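Local coordinates for penicillin-binding protein 2B (Streptococcus pneumoniae, PDB 2WAD), which acts as a peptidoglycan transpeptidase, probably forming the peptide cross-links between adjacent glycan strands during peripheral cell-wall synthesis by the elongasome, at residues 69-74 with 228-233; 321-326 with 663-668; 327-332 with 368-373; 491-496 with 524-529; 530-535 with 644-649. All blocks are in the same frame, centred on the assembly; numbering follows the deposited sequence.

Interaction 1 of 5, residues 69-74 with 228-233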
# COMPACT_ATOMS: atom_id res chain seq x y z
N LYS A 69 -17.87 7.51 6.02
CA LYS A 69 -17.61 8.60 5.07
C LYS A 69 -16.96 8.05 3.80
O LYS A 69 -16.06 7.21 3.87
CB LYS A 69 -16.71 9.66 5.71
CG LYS A 69 -17.09 10.04 7.13
CD LYS A 69 -17.99 11.26 7.20
CE LYS A 69 -18.08 11.82 8.63
NZ LYS A 69 -19.37 12.56 8.85
N PRO A 70 -17.43 8.52 2.63
CA PRO A 70 -16.84 8.06 1.38
C PRO A 70 -15.44 8.63 1.19
O PRO A 70 -15.16 9.75 1.60
CB PRO A 70 -17.79 8.60 0.30
CG PRO A 70 -18.55 9.71 0.96
CD PRO A 70 -18.57 9.42 2.43
N LEU A 71 -14.57 7.84 0.58
CA LEU A 71 -13.24 8.30 0.22
C LEU A 71 -13.08 8.53 -1.27
O LEU A 71 -12.12 9.17 -1.70
CB LEU A 71 -12.20 7.31 0.71
CG LEU A 71 -12.27 7.01 2.21
CD1 LEU A 71 -11.13 6.04 2.55
CD2 LEU A 71 -12.15 8.32 3.01
N VAL A 72 -14.00 7.99 -2.06
CA VAL A 72 -13.99 8.17 -3.50
C VAL A 72 -15.39 8.46 -4.03
O VAL A 72 -16.35 8.56 -3.27
CB VAL A 72 -13.52 6.91 -4.24
CG1 VAL A 72 -12.09 6.57 -3.87
CG2 VAL A 72 -14.48 5.77 -3.96
N GLU A 73 -15.49 8.58 -5.35
CA GLU A 73 -16.71 9.09 -5.96
C GLU A 73 -16.79 8.53 -7.37
O GLU A 73 -15.81 8.57 -8.11
CB GLU A 73 -16.61 10.61 -6.07
CG GLU A 73 -17.89 11.29 -6.52
CD GLU A 73 -18.68 11.77 -5.33
OE1 GLU A 73 -18.75 10.99 -4.34
OE2 GLU A 73 -19.20 12.91 -5.36
N ASN A 74 -17.96 8.01 -7.72
CA ASN A 74 -18.26 7.65 -9.11
C ASN A 74 -19.10 8.76 -9.71
O ASN A 74 -20.25 8.96 -9.31
CB ASN A 74 -19.02 6.33 -9.17
CG ASN A 74 -18.12 5.13 -8.99
OD1 ASN A 74 -16.93 5.19 -9.31
ND2 ASN A 74 -18.68 4.03 -8.52
N THR A 228 -8.98 13.90 1.21
CA THR A 228 -9.01 13.42 2.58
C THR A 228 -7.61 12.95 2.91
O THR A 228 -6.77 12.83 2.02
CB THR A 228 -10.04 12.27 2.80
OG1 THR A 228 -9.50 11.04 2.31
CG2 THR A 228 -11.35 12.56 2.09
N SER A 229 -7.37 12.69 4.19
CA SER A 229 -6.06 12.33 4.70
C SER A 229 -5.72 10.89 4.35
O SER A 229 -4.57 10.48 4.49
CB SER A 229 -6.03 12.50 6.21
OG SER A 229 -7.06 11.72 6.81
N LEU A 230 -6.72 10.14 3.88
CA LEU A 230 -6.54 8.78 3.36
C LEU A 230 -6.49 8.66 1.84
O LEU A 230 -6.52 7.53 1.32
CB LEU A 230 -7.64 7.86 3.89
CG LEU A 230 -7.64 7.65 5.41
CD1 LEU A 230 -8.83 6.85 5.86
CD2 LEU A 230 -6.33 7.00 5.85
N SER A 231 -6.40 9.78 1.13
CA SER A 231 -6.35 9.76 -0.33
C SER A 231 -5.13 9.05 -0.91
O SER A 231 -5.25 8.29 -1.87
CB SER A 231 -6.55 11.15 -0.96
OG SER A 231 -5.43 11.98 -0.72
N SER A 232 -3.95 9.26 -0.34
CA SER A 232 -2.74 8.60 -0.86
C SER A 232 -2.83 7.07 -0.84
O SER A 232 -2.21 6.39 -1.66
CB SER A 232 -1.52 9.05 -0.05
OG SER A 232 -1.76 8.93 1.35
N ILE A 233 -3.61 6.53 0.10
CA ILE A 233 -3.68 5.11 0.34
C ILE A 233 -4.78 4.45 -0.49
O ILE A 233 -4.75 3.23 -0.71
CB ILE A 233 -3.85 4.89 1.84
CG1 ILE A 233 -2.52 5.15 2.57
CG2 ILE A 233 -4.40 3.50 2.14
CD1 ILE A 233 -2.67 5.38 4.06
O HOH W 1 -10.05 10.15 -0.11

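Interaction 2 of 5, residues 321-326 with 663-668. Unlike the reference sequence in segment 663-668: Ala664 (reference Ser).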
# COMPACT_ATOMS: atom_id res chain seq x y z
N ASP A 321 -2.16 12.93 12.38
CA ASP A 321 -1.45 13.83 11.46
C ASP A 321 -1.12 15.18 12.13
O ASP A 321 -0.00 15.69 12.00
CB ASP A 321 -2.32 14.08 10.21
CG ASP A 321 -2.46 12.84 9.30
OD1 ASP A 321 -3.27 12.90 8.37
OD2 ASP A 321 -1.77 11.81 9.46
N ALA A 322 -2.07 15.77 12.85
CA ALA A 322 -1.87 17.07 13.51
C ALA A 322 -0.83 16.97 14.61
O ALA A 322 0.05 17.84 14.71
CB ALA A 322 -3.21 17.63 14.08
N LEU A 323 -0.91 15.92 15.42
CA LEU A 323 0.07 15.68 16.48
C LEU A 323 1.48 15.62 15.89
O LEU A 323 2.40 16.34 16.33
CB LEU A 323 -0.28 14.38 17.22
CG LEU A 323 0.51 14.03 18.48
CD1 LEU A 323 0.12 15.03 19.59
CD2 LEU A 323 0.20 12.61 18.90
N LEU A 324 1.66 14.77 14.87
CA LEU A 324 3.00 14.59 14.30
C LEU A 324 3.50 15.92 13.75
O LEU A 324 4.66 16.28 13.88
CB LEU A 324 3.04 13.52 13.21
CG LEU A 324 3.42 12.08 13.54
CD1 LEU A 324 2.82 11.57 14.85
CD2 LEU A 324 3.06 11.18 12.34
N LYS A 325 2.60 16.66 13.12
CA LYS A 325 2.98 17.93 12.57
C LYS A 325 3.31 18.94 13.69
O LYS A 325 4.28 19.69 13.62
CB LYS A 325 1.89 18.43 11.62
CG LYS A 325 2.47 19.25 10.47
CD LYS A 325 1.42 19.86 9.57
CE LYS A 325 2.13 20.69 8.50
NZ LYS A 325 1.18 21.31 7.53
N SER A 326 2.52 18.92 14.76
CA SER A 326 2.82 19.76 15.91
C SER A 326 4.20 19.48 16.55
O SER A 326 5.04 20.37 16.68
CB SER A 326 1.68 19.66 16.93
OG SER A 326 2.05 20.34 18.11
N PRO A 663 8.57 8.80 23.20
CA PRO A 663 7.60 8.28 24.15
C PRO A 663 6.40 9.21 24.33
O PRO A 663 5.28 8.74 24.52
CB PRO A 663 8.39 8.23 25.47
CG PRO A 663 9.85 8.10 25.02
CD PRO A 663 9.96 8.82 23.73
N ALA A 664 6.61 10.53 24.23
CA ALA A 664 5.52 11.49 24.47
C ALA A 664 4.56 11.47 23.29
O ALA A 664 3.34 11.55 23.45
CB ALA A 664 6.08 12.90 24.70
N ILE A 665 5.10 11.34 22.08
CA ILE A 665 4.24 11.16 20.91
C ILE A 665 3.42 9.88 21.02
O ILE A 665 2.20 9.91 20.88
CB ILE A 665 5.02 11.20 19.58
CG1 ILE A 665 5.68 12.58 19.41
CG2 ILE A 665 4.09 10.92 18.41
CD1 ILE A 665 6.83 12.58 18.40
N ALA A 666 4.09 8.76 21.34
CA ALA A 666 3.42 7.47 21.54
C ALA A 666 2.29 7.57 22.58
O ALA A 666 1.18 7.08 22.38
CB ALA A 666 4.47 6.39 21.97
N ARG A 667 2.58 8.18 23.71
CA ARG A 667 1.59 8.38 24.77
C ARG A 667 0.42 9.20 24.27
O ARG A 667 -0.74 8.88 24.55
CB ARG A 667 2.30 9.15 25.89
CG ARG A 667 1.38 9.59 27.04
CD ARG A 667 2.12 10.63 27.86
NE ARG A 667 2.18 11.90 27.12
CZ ARG A 667 3.15 12.79 27.26
NH1 ARG A 667 4.14 12.53 28.10
NH2 ARG A 667 3.12 13.93 26.56
N ASP A 668 0.71 10.29 23.58
CA ASP A 668 -0.36 11.19 23.18
C ASP A 668 -1.22 10.55 22.10
O ASP A 668 -2.40 10.89 21.99
CB ASP A 668 0.19 12.51 22.64
CG ASP A 668 0.74 13.42 23.72
OD1 ASP A 668 1.31 14.46 23.34
OD2 ASP A 668 0.64 13.11 24.92

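Interaction 3 of 5, residues 327-332 with 368-373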
# COMPACT_ATOMS: atom_id res chain seq x y z
N TYR A 327 4.44 18.22 16.93
CA TYR A 327 5.75 17.83 17.40
C TYR A 327 6.91 18.07 16.43
O TYR A 327 7.97 18.59 16.81
CB TYR A 327 5.76 16.36 17.86
CG TYR A 327 5.26 16.10 19.26
CD1 TYR A 327 6.12 16.17 20.35
CD2 TYR A 327 3.92 15.78 19.49
CE1 TYR A 327 5.65 15.92 21.63
CE2 TYR A 327 3.45 15.52 20.75
CZ TYR A 327 4.32 15.59 21.82
OH TYR A 327 3.83 15.31 23.09
N PHE A 328 6.76 17.70 15.17
CA PHE A 328 7.89 17.91 14.26
C PHE A 328 8.28 19.38 14.12
O PHE A 328 9.47 19.69 14.07
CB PHE A 328 7.65 17.33 12.85
CG PHE A 328 8.94 17.05 12.10
CD1 PHE A 328 9.60 15.84 12.25
CD2 PHE A 328 9.51 18.01 11.28
CE1 PHE A 328 10.79 15.58 11.58
CE2 PHE A 328 10.70 17.78 10.60
CZ PHE A 328 11.36 16.55 10.75
N ASN A 329 7.31 20.29 13.99
CA ASN A 329 7.62 21.72 13.90
C ASN A 329 8.28 22.25 15.16
O ASN A 329 9.17 23.09 15.08
CB ASN A 329 6.37 22.55 13.58
CG ASN A 329 6.05 22.60 12.09
OD1 ASN A 329 6.92 22.85 11.25
ND2 ASN A 329 4.80 22.35 11.77
N SER A 330 7.85 21.77 16.32
CA SER A 330 8.49 22.16 17.58
C SER A 330 9.96 21.74 17.56
O SER A 330 10.87 22.52 17.89
CB SER A 330 7.75 21.51 18.75
OG SER A 330 8.08 22.14 19.97
N GLU A 331 10.22 20.51 17.13
CA GLU A 331 11.61 20.02 17.08
C GLU A 331 12.42 20.73 16.00
O GLU A 331 13.64 20.83 16.11
CB GLU A 331 11.65 18.51 16.89
CG GLU A 331 11.07 17.75 18.06
CD GLU A 331 11.95 17.83 19.30
OE1 GLU A 331 12.99 17.14 19.35
OE2 GLU A 331 11.58 18.58 20.24
N LEU A 332 11.77 21.21 14.95
CA LEU A 332 12.46 22.11 14.04
C LEU A 332 12.73 23.47 14.69
O LEU A 332 13.76 24.09 14.44
CB LEU A 332 11.69 22.32 12.74
CG LEU A 332 11.70 21.24 11.67
CD1 LEU A 332 10.87 21.67 10.46
CD2 LEU A 332 13.12 20.91 11.26
N GLY A 368 13.43 21.88 2.60
CA GLY A 368 12.91 22.14 3.94
C GLY A 368 11.42 21.91 4.01
O GLY A 368 10.84 21.92 5.09
N GLU A 369 10.79 21.68 2.86
CA GLU A 369 9.33 21.56 2.83
C GLU A 369 8.85 20.32 3.58
O GLU A 369 9.56 19.32 3.63
CB GLU A 369 8.84 21.52 1.36
CG GLU A 369 7.36 21.86 1.15
CD GLU A 369 6.88 21.44 -0.24
OE1 GLU A 369 7.73 21.02 -1.06
OE2 GLU A 369 5.66 21.53 -0.54
N LEU A 370 7.65 20.39 4.17
CA LEU A 370 7.02 19.28 4.87
C LEU A 370 5.82 18.81 4.07
O LEU A 370 5.00 19.64 3.66
CB LEU A 370 6.52 19.72 6.25
CG LEU A 370 7.54 20.13 7.32
CD1 LEU A 370 6.81 20.49 8.61
CD2 LEU A 370 8.59 19.07 7.60
N THR A 371 5.69 17.51 3.86
CA THR A 371 4.59 16.96 3.08
C THR A 371 4.05 15.70 3.75
O THR A 371 4.79 14.96 4.40
CB THR A 371 5.00 16.67 1.60
OG1 THR A 371 6.12 15.77 1.57
CG2 THR A 371 5.43 17.95 0.92
N PRO A 372 2.73 15.49 3.67
CA PRO A 372 2.14 14.26 4.17
C PRO A 372 2.75 13.06 3.47
O PRO A 372 3.01 13.12 2.27
CB PRO A 372 0.67 14.38 3.79
CG PRO A 372 0.52 15.68 3.02
CD PRO A 372 1.72 16.51 3.36
N ASP A 373 2.98 11.98 4.22
CA ASP A 373 3.68 10.83 3.67
C ASP A 373 3.22 9.53 4.32
O ASP A 373 4.05 8.73 4.76
CB ASP A 373 5.19 11.01 3.83
CG ASP A 373 5.99 9.97 3.05
OD1 ASP A 373 5.43 9.38 2.10
OD2 ASP A 373 7.17 9.72 3.40

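Interaction 4 of 5, residues 491-496 with 524-529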
# COMPACT_ATOMS: atom_id res chain seq x y z
N THR A 491 5.19 -8.10 6.35
CA THR A 491 4.19 -7.92 7.40
C THR A 491 2.86 -8.60 7.09
O THR A 491 2.12 -8.94 8.02
CB THR A 491 3.91 -6.42 7.72
OG1 THR A 491 3.31 -5.77 6.60
CG2 THR A 491 5.18 -5.68 8.04
N GLY A 492 2.56 -8.79 5.81
CA GLY A 492 1.25 -9.29 5.39
C GLY A 492 0.21 -8.22 5.11
O GLY A 492 -0.98 -8.51 4.88
N ILE A 493 0.63 -6.96 5.16
CA ILE A 493 -0.35 -5.87 5.04
C ILE A 493 -1.02 -5.92 3.66
O ILE A 493 -0.38 -6.32 2.68
CB ILE A 493 0.26 -4.50 5.28
CG1 ILE A 493 -0.86 -3.47 5.52
CG2 ILE A 493 1.18 -4.08 4.15
CD1 ILE A 493 -0.36 -2.10 5.75
N ASP A 494 -2.30 -5.55 3.61
CA ASP A 494 -3.12 -5.63 2.40
C ASP A 494 -2.88 -4.47 1.42
O ASP A 494 -3.80 -3.72 1.06
CB ASP A 494 -4.61 -5.77 2.77
CG ASP A 494 -5.10 -4.67 3.75
OD1 ASP A 494 -4.28 -4.00 4.44
OD2 ASP A 494 -6.35 -4.54 3.88
N LEU A 495 -1.63 -4.32 0.99
CA LEU A 495 -1.27 -3.37 -0.05
C LEU A 495 -0.35 -4.12 -1.01
O LEU A 495 0.30 -5.07 -0.59
CB LEU A 495 -0.54 -2.13 0.52
CG LEU A 495 -1.38 -1.15 1.35
CD1 LEU A 495 -0.52 -0.08 2.01
CD2 LEU A 495 -2.52 -0.52 0.56
N PRO A 496 -0.34 -3.75 -2.29
CA PRO A 496 0.36 -4.58 -3.28
C PRO A 496 1.85 -4.81 -3.00
O PRO A 496 2.34 -5.92 -3.18
CB PRO A 496 0.16 -3.86 -4.62
CG PRO A 496 -0.80 -2.73 -4.36
CD PRO A 496 -1.21 -2.74 -2.91
N THR A 524 10.76 -0.69 8.37
CA THR A 524 9.70 0.29 8.13
C THR A 524 8.88 0.53 9.42
O THR A 524 8.91 -0.27 10.35
CB THR A 524 8.68 -0.21 7.10
OG1 THR A 524 7.95 -1.30 7.68
CG2 THR A 524 9.35 -0.68 5.81
N PRO A 525 8.13 1.64 9.48
CA PRO A 525 7.32 1.89 10.67
C PRO A 525 6.22 0.83 10.84
O PRO A 525 5.87 0.51 11.97
CB PRO A 525 6.75 3.31 10.43
CG PRO A 525 7.76 3.97 9.51
CD PRO A 525 8.34 2.84 8.65
N MET A 526 5.68 0.27 9.75
CA MET A 526 4.68 -0.79 9.85
C MET A 526 5.27 -2.04 10.50
O MET A 526 4.63 -2.65 11.37
CB MET A 526 4.05 -1.08 8.47
CG MET A 526 2.95 -2.13 8.44
SD MET A 526 1.46 -1.58 9.33
CE MET A 526 1.03 -0.15 8.34
N GLN A 527 6.49 -2.42 10.12
CA GLN A 527 7.19 -3.56 10.75
C GLN A 527 7.38 -3.33 12.26
O GLN A 527 7.22 -4.27 13.08
CB GLN A 527 8.55 -3.81 10.08
CG GLN A 527 8.48 -4.38 8.63
CD GLN A 527 9.85 -4.53 7.99
OE1 GLN A 527 10.59 -3.57 7.90
NE2 GLN A 527 10.19 -5.73 7.53
N LEU A 528 7.76 -2.11 12.63
CA LEU A 528 7.98 -1.79 14.06
C LEU A 528 6.66 -1.76 14.85
O LEU A 528 6.65 -2.16 16.00
CB LEU A 528 8.78 -0.48 14.24
CG LEU A 528 10.23 -0.61 13.74
CD1 LEU A 528 10.83 0.77 13.41
CD2 LEU A 528 11.05 -1.24 14.83
N ALA A 529 5.55 -1.36 14.23
CA ALA A 529 4.25 -1.55 14.88
C ALA A 529 3.86 -3.02 15.05
O ALA A 529 3.30 -3.39 16.07
CB ALA A 529 3.13 -0.78 14.18

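Interaction 5 of 5, residues 530-535 with 644-649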
# COMPACT_ATOMS: atom_id res chain seq x y z
N GLN A 530 4.09 -3.84 14.03
CA GLN A 530 3.68 -5.25 14.10
C GLN A 530 4.50 -5.92 15.20
O GLN A 530 4.03 -6.81 15.88
CB GLN A 530 3.96 -5.99 12.78
CG GLN A 530 3.50 -7.48 12.77
CD GLN A 530 3.66 -8.09 11.39
OE1 GLN A 530 4.74 -8.01 10.78
NE2 GLN A 530 2.57 -8.62 10.83
N TYR A 531 5.75 -5.48 15.36
CA TYR A 531 6.62 -6.07 16.37
C TYR A 531 6.06 -5.82 17.77
O TYR A 531 5.82 -6.77 18.55
CB TYR A 531 8.06 -5.56 16.18
CG TYR A 531 8.93 -5.46 17.42
CD1 TYR A 531 9.24 -6.60 18.16
CD2 TYR A 531 9.51 -4.25 17.81
CE1 TYR A 531 10.06 -6.55 19.27
CE2 TYR A 531 10.35 -4.18 18.93
CZ TYR A 531 10.61 -5.34 19.64
OH TYR A 531 11.42 -5.33 20.76
N VAL A 532 5.77 -4.57 18.11
CA VAL A 532 5.22 -4.33 19.44
C VAL A 532 3.81 -4.92 19.59
O VAL A 532 3.45 -5.35 20.70
CB VAL A 532 5.26 -2.85 19.90
CG1 VAL A 532 4.39 -1.96 18.95
CG2 VAL A 532 4.73 -2.75 21.33
N ALA A 533 3.03 -4.97 18.50
CA ALA A 533 1.68 -5.57 18.55
C ALA A 533 1.74 -7.07 18.83
O ALA A 533 0.87 -7.62 19.52
CB ALA A 533 0.89 -5.33 17.26
N THR A 534 2.78 -7.72 18.30
CA THR A 534 3.03 -9.15 18.52
C THR A 534 3.32 -9.44 19.99
O THR A 534 2.78 -10.39 20.58
CB THR A 534 4.22 -9.64 17.63
OG1 THR A 534 3.87 -9.48 16.24
CG2 THR A 534 4.55 -11.10 17.90
N ILE A 535 4.18 -8.63 20.60
CA ILE A 535 4.37 -8.67 22.04
C ILE A 535 3.05 -8.47 22.79
O ILE A 535 2.71 -9.22 23.72
CB ILE A 535 5.41 -7.61 22.50
CG1 ILE A 535 6.78 -7.94 21.91
CG2 ILE A 535 5.46 -7.60 24.04
CD1 ILE A 535 7.88 -6.90 22.10
N GLN A 644 -5.33 -2.93 23.68
CA GLN A 644 -6.29 -2.63 22.61
C GLN A 644 -5.68 -1.72 21.55
O GLN A 644 -6.26 -1.49 20.49
CB GLN A 644 -7.56 -2.03 23.22
CG GLN A 644 -8.47 -3.12 23.80
CD GLN A 644 -9.38 -2.58 24.89
OE1 GLN A 644 -10.22 -1.71 24.64
NE2 GLN A 644 -9.18 -3.07 26.12
N ILE A 645 -4.48 -1.23 21.83
CA ILE A 645 -3.72 -0.47 20.85
C ILE A 645 -2.22 -0.73 21.05
O ILE A 645 -1.72 -0.81 22.17
CB ILE A 645 -4.04 1.05 20.94
CG1 ILE A 645 -3.22 1.83 19.93
CG2 ILE A 645 -3.74 1.56 22.36
CD1 ILE A 645 -3.67 3.28 19.68
N ALA A 646 -1.50 -0.86 19.94
CA ALA A 646 -0.03 -0.96 19.95
C ALA A 646 0.44 0.10 18.97
O ALA A 646 -0.17 0.22 17.91
CB ALA A 646 0.38 -2.32 19.46
N VAL A 647 1.49 0.84 19.30
CA VAL A 647 1.90 1.96 18.45
C VAL A 647 3.42 2.00 18.28
O VAL A 647 4.15 1.70 19.22
CB VAL A 647 1.39 3.30 19.02
CG1 VAL A 647 2.01 3.59 20.39
CG2 VAL A 647 1.73 4.46 18.04
N ALA A 648 3.89 2.36 17.08
CA ALA A 648 5.30 2.61 16.82
C ALA A 648 5.49 4.03 16.34
O ALA A 648 4.78 4.51 15.46
CB ALA A 648 5.84 1.69 15.72
N VAL A 649 6.53 4.66 16.85
CA VAL A 649 6.82 6.03 16.48
C VAL A 649 8.26 6.05 16.05
O VAL A 649 9.12 5.54 16.76
CB VAL A 649 6.58 7.04 17.64
CG1 VAL A 649 7.15 8.42 17.24
CG2 VAL A 649 5.08 7.11 17.98

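Interaction 1 of 5, residues 69-74 with 228-233
Leu71 meets Thr228 and Leu230 through the two branches of its side-chain fork. Its CD1 lies 4.1 Å from Leu230 CD1, with Leu230 CB just behind, while CD2 passes 3.9 Å from Thr228 OG1, the two side chains running at about a right angle. One water ties the backbone into the contact: it donates to Leu71 O at 2.8 Å and accepts from Thr228 OG1 at 2.6 Å. With chi1 at 78°, OG1 stands between the backbone N and the carbonyl carbon of its own residue, where it also accepts a weak bond from Leu230 N. Further out, the type I turn from Thr228 to Ser231 holds these groups in place. Thr228 O takes both Ser231 N and Ser231 OG, the hydroxyl at 3.2 Å and nearly in line with the C=O bond. Leu71 and Leu230 both touch Leu314 of helix 314-334, and Ser229 OG bonds Asp318 of that helix, so the turn reaches the start of the transpeptidase region. The chemistry is mixed: a small, buried leucine contact lies beside a hydroxyl whose proton is committed to a bridging water, giving the loop before strand 72-83 a polar as well as an apolar hold on the turn.

Interaction 2 of 5, residues 321-326 with 663-668
Leu323 and Leu324 provide the apolar contact of helix 321-326 with helix 663-668. Leu323 places CG anti to the backbone N (chi1 -173°), which carries its fork across to the partner helix: CD2 approaches Asp668 CB at 3.7 Å and Ile665 O at 3.9 Å, and CD1 also lies over that methylene. Leu324 sends CD1 to Ile665 CG2 at 3.8 Å, the two chains meeting at about a right angle. The helical segments run nearly antiparallel, at 160°, with axes 10.8 Å apart, bridged by these branches and the Asp668 methylene.

Between the two segments the contact is apolar; the salt bridge lies within helix 663-668. Arg667 makes it side-on to Asp668: NE reaches OD2 at 2.9 Å and NH2 reaches the same oxygen at 3.1 Å, both from one face of the carboxylate, while OD2 lies in the guanidinium plane. Ala664 CA covers one face of the guanidinium, 3.8 Å above its centre. Tyr327, just past segment 321-326, adds a polar link between the helices through its OH to Asp668 OD1, and Arg667 NH1 reaches Ala603 O.

Asp668 thus serves both kinds of contact: its methylene takes up leucine, while its carboxylate, with each oxygen engaged, is held in orientation and its negative charge probably well stabilised.

Interaction 3 of 5, residues 327-332 with 368-373
Phe328 and Leu332, two of the three residues of helix 327-332 that touch Leu370, are joined by a helical backbone bond, Leu332 N to Phe328 O, at 2.9 Å. One turn apart, their side chains reach out on the same flank of the helix, and Asn329 adds its amide next to them. Leu370 is the single side chain from 368-373 that reaches in among the three, and its two methyls divide the work. CD2 goes to the hydrocarbon partners: it lies 3.9 Å from Phe328 CE2, about as far from CD2 of that ring, and more loosely at 4.5 Å from Leu332 CD1. CD1 turns to the amide of Asn329, with OD1 at 3.5 Å and CG and ND2 somewhat farther. Phe328 has CG anti to its backbone N, chi1 -157°, which swings the ring out from the helix toward the strand. There it also meets the rings of Phe651, nearly parallel, and of His363, inclined to it. His363 touches Leu332 and Leu370 as well, linking the contact to strand 355-363. The exposed amide of Asn329 marks the outer margin of the contact, whereas the ring of Phe328 is buried. Helix and strand segments run nearly antiparallel, at 165°, with axes 11.8 Å apart, so long side chains must span the gap. Strand 370-372 is an outermost strand of the six-stranded antiparallel sheet, and helix 314-334 running alongside it in this way is part of the helix-covered sheet of the penicillin-binding transpeptidase fold.

Interaction 4 of 5, residues 491-496 with 524-529
Met526 leans from the first turn of helix 525-536 onto the loop 491-496, and its chain meets Thr491 first and Ile493 at the tip. CB points toward the loop, and CG, anti to the backbone N at chi1 -178°, lies 4.1 Å from Thr491 OG1. Bends at chi2 and chi3, both near 65°, then fold the chain so that SD comes to 4.0 Å and CE to 3.5 Å from Ile493 CD1. Ile493 meets this terminal methyl with its own extended chain, which crosses the methionine at about a right angle. Val378 touches both Met526 and Ile493 and joins them to helix 376-379. Next to this, Thr491 CG2 presses on Gln527 CG at 3.6 Å.

The polar groups beside this packing have partners of their own. Thr491 OG1 accepts from Ile493 N at 3.3 Å, closing an ST turn, and is also bonded to Glu498. At the helix start Thr524 and Gln527 form a capping box: Gln527 N donates to Thr524 OG1 at 3.1 Å, and Thr524 N donates to Gln527 OE1 at 2.9 Å. This second bond is nearly straight, 169°, and meets a lone pair in the carbonyl plane. Gln527 NE2 is used as well, by Ser489 O and Thr500 O.

With both ends of its amide bound, Gln527 is fixed in rotation, leaving its CG as a firm apolar surface for Thr491. The contact is therefore buried hydrocarbon packing whose partners are kept in position by hydrogen bonds made within each segment or to its neighbours.

Interaction 5 of 5, residues 530-535 with 644-649
Ala533 and Ala646 make the tight part of the contact. Their CA atoms are 5.1 Å apart, and Ala646 CB comes to 3.6 Å from Ala533 CA and 3.8 Å from Ala533 CB, so methyl meets backbone with nothing between. Such small side chains let the axes of the helical and strand segments approach to 7.1 Å, with the two directions at 149°. Val532 extends the close region: its CG1, set between the backbone N and the carbonyl carbon at chi1 63°, touches Val647 O at 3.7 Å and Ala646 CB at 4.1 Å. This puts a methyl against the peptide of the strand, whereas the Val647 side chain points away.

Farther along the strand, Ala648 is passed on to the preceding helical turn, at Leu528 and Ala529. The contact loosens the other way: partly exposed Gln644 stands clear of the helix segment, where it and Ile645 face Ala638 in a classic beta bulge. On the far flank of the helix Thr534 OG1 donates to Gln530 O at 2.7 Å. Thr534 N reaches that same oxygen from the opposite face of its plane.

Strand 645-650 lies between strands 342-348 and 634-638 in the sheet. Helix 525-536 covers one face at Ala646 and Ala648, helix 661-676 meets Val647 and Val649 on the other, and Tyr531 packs against helix 389-398.

From the N terminus, interaction 1 comes first, closing a loop of 153 residues within the dimerisation domain before helix 314-334 begins. It still touches that helix, through Ser229 and Asp321. Interaction 2 then opens and closes the longest loop, joining helix 314-334 to helix 661-676. Nested inside it, in series, are interactions 3, 4 and 5. Interaction 3 uses the same first helix to reach an outer strand of the six-stranded sheet. Interactions 4 and 5 share helix 525-536, tying it first to the loop at 491-496 and then to central strand 645-650, whose Val647 and Val649 pack against helix 661-676 at interaction 2.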